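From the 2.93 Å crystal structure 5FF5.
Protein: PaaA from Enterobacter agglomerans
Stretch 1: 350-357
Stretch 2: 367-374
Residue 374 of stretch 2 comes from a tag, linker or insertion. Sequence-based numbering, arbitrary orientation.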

# COMPACT_ATOMS: atom_id res chain seq x y z
N PRO A 350 -7.93 -16.33 -3.51
CA PRO A 350 -6.55 -15.87 -3.32
C PRO A 350 -5.56 -16.66 -4.13
O PRO A 350 -5.59 -17.89 -4.14
CB PRO A 350 -6.30 -16.10 -1.82
CG PRO A 350 -7.27 -17.19 -1.43
CD PRO A 350 -8.27 -17.40 -2.57
N HIS A 351 -4.72 -15.94 -4.85
CA HIS A 351 -3.67 -16.56 -5.62
C HIS A 351 -2.67 -17.35 -4.76
O HIS A 351 -2.36 -18.51 -5.07
CB HIS A 351 -2.92 -15.50 -6.40
CG HIS A 351 -2.25 -16.03 -7.62
ND1 HIS A 351 -2.92 -16.78 -8.56
CD2 HIS A 351 -0.98 -15.93 -8.05
CE1 HIS A 351 -2.08 -17.11 -9.52
NE2 HIS A 351 -0.90 -16.61 -9.23
N LEU A 352 -2.19 -16.73 -3.69
CA LEU A 352 -1.00 -17.21 -2.98
C LEU A 352 -1.10 -18.55 -2.25
O LEU A 352 -0.10 -19.03 -1.71
CB LEU A 352 -0.56 -16.15 -1.98
CG LEU A 352 0.62 -15.35 -2.49
CD1 LEU A 352 0.35 -14.98 -3.92
CD2 LEU A 352 0.84 -14.11 -1.63
N VAL A 353 -2.26 -19.19 -2.26
CA VAL A 353 -2.37 -20.50 -1.64
C VAL A 353 -1.42 -21.45 -2.34
O VAL A 353 -1.56 -21.74 -3.53
CB VAL A 353 -3.80 -21.05 -1.69
CG1 VAL A 353 -3.80 -22.49 -1.23
CG2 VAL A 353 -4.72 -20.23 -0.80
N GLY A 354 -0.41 -21.90 -1.62
CA GLY A 354 0.55 -22.82 -2.19
C GLY A 354 1.54 -22.20 -3.15
O GLY A 354 2.33 -22.92 -3.76
N LYS A 355 1.52 -20.87 -3.30
CA LYS A 355 2.49 -20.20 -4.18
C LYS A 355 3.29 -19.05 -3.54
O LYS A 355 2.84 -18.40 -2.60
CB LYS A 355 1.77 -19.66 -5.42
CG LYS A 355 1.05 -20.70 -6.24
CD LYS A 355 0.53 -20.09 -7.53
CE LYS A 355 -0.33 -21.09 -8.27
NZ LYS A 355 -1.57 -21.41 -7.52
N LYS A 356 4.48 -18.78 -4.06
CA LYS A 356 5.30 -17.69 -3.53
C LYS A 356 5.60 -16.69 -4.63
O LYS A 356 6.22 -17.06 -5.62
CB LYS A 356 6.59 -18.24 -2.93
CG LYS A 356 7.45 -17.24 -2.19
CD LYS A 356 8.69 -17.90 -1.63
CE LYS A 356 9.72 -16.87 -1.14
NZ LYS A 356 11.08 -17.47 -0.89
N PHE A 357 5.22 -15.43 -4.44
CA PHE A 357 5.34 -14.41 -5.48
C PHE A 357 6.55 -13.54 -5.20
O PHE A 357 6.71 -13.03 -4.10
CB PHE A 357 4.05 -13.58 -5.55
CG PHE A 357 4.09 -12.45 -6.53
CD1 PHE A 357 4.12 -12.70 -7.90
CD2 PHE A 357 4.09 -11.14 -6.09
CE1 PHE A 357 4.16 -11.65 -8.82
CE2 PHE A 357 4.12 -10.08 -7.00
CZ PHE A 357 4.16 -10.33 -8.37
N ARG A 367 8.13 -13.42 -10.53
CA ARG A 367 8.14 -14.84 -10.82
C ARG A 367 7.34 -15.58 -9.76
O ARG A 367 7.36 -15.19 -8.59
CB ARG A 367 9.58 -15.38 -10.86
CG ARG A 367 10.03 -16.10 -9.61
CD ARG A 367 11.43 -16.71 -9.79
NE ARG A 367 12.01 -17.27 -8.56
CZ ARG A 367 12.89 -16.67 -7.75
NH1 ARG A 367 13.31 -15.43 -7.99
NH2 ARG A 367 13.34 -17.31 -6.68
N GLU A 368 6.64 -16.63 -10.16
CA GLU A 368 5.94 -17.46 -9.20
C GLU A 368 6.79 -18.66 -8.89
O GLU A 368 7.60 -19.08 -9.71
CB GLU A 368 4.59 -17.93 -9.72
CG GLU A 368 3.46 -17.00 -9.48
CD GLU A 368 2.13 -17.61 -9.87
OE1 GLU A 368 2.09 -18.79 -10.28
OE2 GLU A 368 1.12 -16.91 -9.76
N GLU A 369 6.61 -19.20 -7.69
CA GLU A 369 7.23 -20.46 -7.33
C GLU A 369 6.14 -21.27 -6.66
O GLU A 369 5.57 -20.84 -5.65
CB GLU A 369 8.44 -20.26 -6.41
N GLU A 370 5.86 -22.44 -7.22
CA GLU A 370 4.88 -23.34 -6.65
C GLU A 370 5.54 -23.98 -5.47
O GLU A 370 6.74 -24.24 -5.50
CB GLU A 370 4.43 -24.38 -7.68
CG GLU A 370 3.26 -23.90 -8.52
CD GLU A 370 2.99 -24.78 -9.73
OE1 GLU A 370 3.73 -25.77 -9.92
OE2 GLU A 370 2.05 -24.46 -10.49
N ILE A 371 4.77 -24.15 -4.40
CA ILE A 371 5.27 -24.82 -3.20
C ILE A 371 4.40 -26.06 -2.98
O ILE A 371 4.84 -27.06 -2.41
CB ILE A 371 5.26 -23.91 -1.96
CG1 ILE A 371 5.92 -22.56 -2.27
CG2 ILE A 371 5.94 -24.56 -0.83
CD1 ILE A 371 7.26 -22.67 -2.95
N PHE A 372 3.15 -25.99 -3.45
CA PHE A 372 2.29 -27.16 -3.49
C PHE A 372 1.00 -26.89 -4.26
O PHE A 372 0.61 -25.75 -4.43
CB PHE A 372 1.97 -27.67 -2.07
CG PHE A 372 1.33 -26.65 -1.18
CD1 PHE A 372 -0.03 -26.36 -1.29
CD2 PHE A 372 2.07 -26.02 -0.18
CE1 PHE A 372 -0.63 -25.42 -0.46
CE2 PHE A 372 1.48 -25.09 0.66
CZ PHE A 372 0.13 -24.78 0.52
N LYS A 373 0.36 -27.98 -4.71
CA LYS A 373 -0.86 -27.92 -5.51
C LYS A 373 -2.13 -28.18 -4.70
O LYS A 373 -2.11 -28.93 -3.71
CB LYS A 373 -0.79 -28.93 -6.66
N LEU A 374 -3.23 -27.58 -5.15
CA LEU A 374 -4.51 -27.61 -4.44
C LEU A 374 -5.29 -28.89 -4.70
O LEU A 374 -6.47 -28.85 -5.06
CB LEU A 374 -5.36 -26.39 -4.83
CG LEU A 374 -4.85 -24.97 -4.55
CD1 LEU A 374 -3.50 -24.66 -5.22
CD2 LEU A 374 -5.90 -23.95 -4.98

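Two antiparallel strands of one chain, 355-357 and 367-370, meet here, and a turn and a loop extend the contact beyond them. The areas covered are greatest for Glu368, Gly354 and Lys355.

Gly354 lies in a type II turn from Leu352 to Lys355, closed by a hydrogen bond from Lys355 N to Leu352 O (2.9 Å). Its phi of 75° is one that glycine adopts readily. A CB here would point toward the other stretch and fall 2.5 Å from Phe372 O, a clash. Gly354 CA, with no side chain, packs over one face of the Phe372 ring, 3.5 Å from the ring centroid, as a CH-pi contact. The carbonyl of Gly354 accepts two hydrogen bonds, from Ile371 N (2.8 Å to Gly354 O) and from Phe372 N (3.2 Å to Gly354 O). One oxygen thus ties the turn to the chain just past the second strand. Val353 adds apolar packing, with CG1 4.4 Å from Phe372 CE1 and 4.3 Å from CG of Leu374, a tag residue.

Lys355 pairs with Glu370 at a non-hydrogen-bonded position. Lys355 CA makes a CA-H...O contact with Glu369 O at 3.5 Å. The same oxygen accepts a hydrogen bond from Lys356 N (2.8 Å to Glu369 O). Glu369 N returns one to Lys356 O (3.0 Å), completing the hydrogen-bonded pair.

Glu368 pairs with Phe357, and its side chain shares a sheet face with those of Lys355, Phe357 and Glu370. The end of the Glu368 side chain comes nearer the other stretch: Glu368 OE1 lies 3.4 Å from Lys355 CD, against the aliphatic part of the lysine. Glu368 OE2 is modelled 2.1 Å from His351 NE2, at the ring edge. That distance is too short for a hydrogen bond, so this detail of the model supports no conclusion.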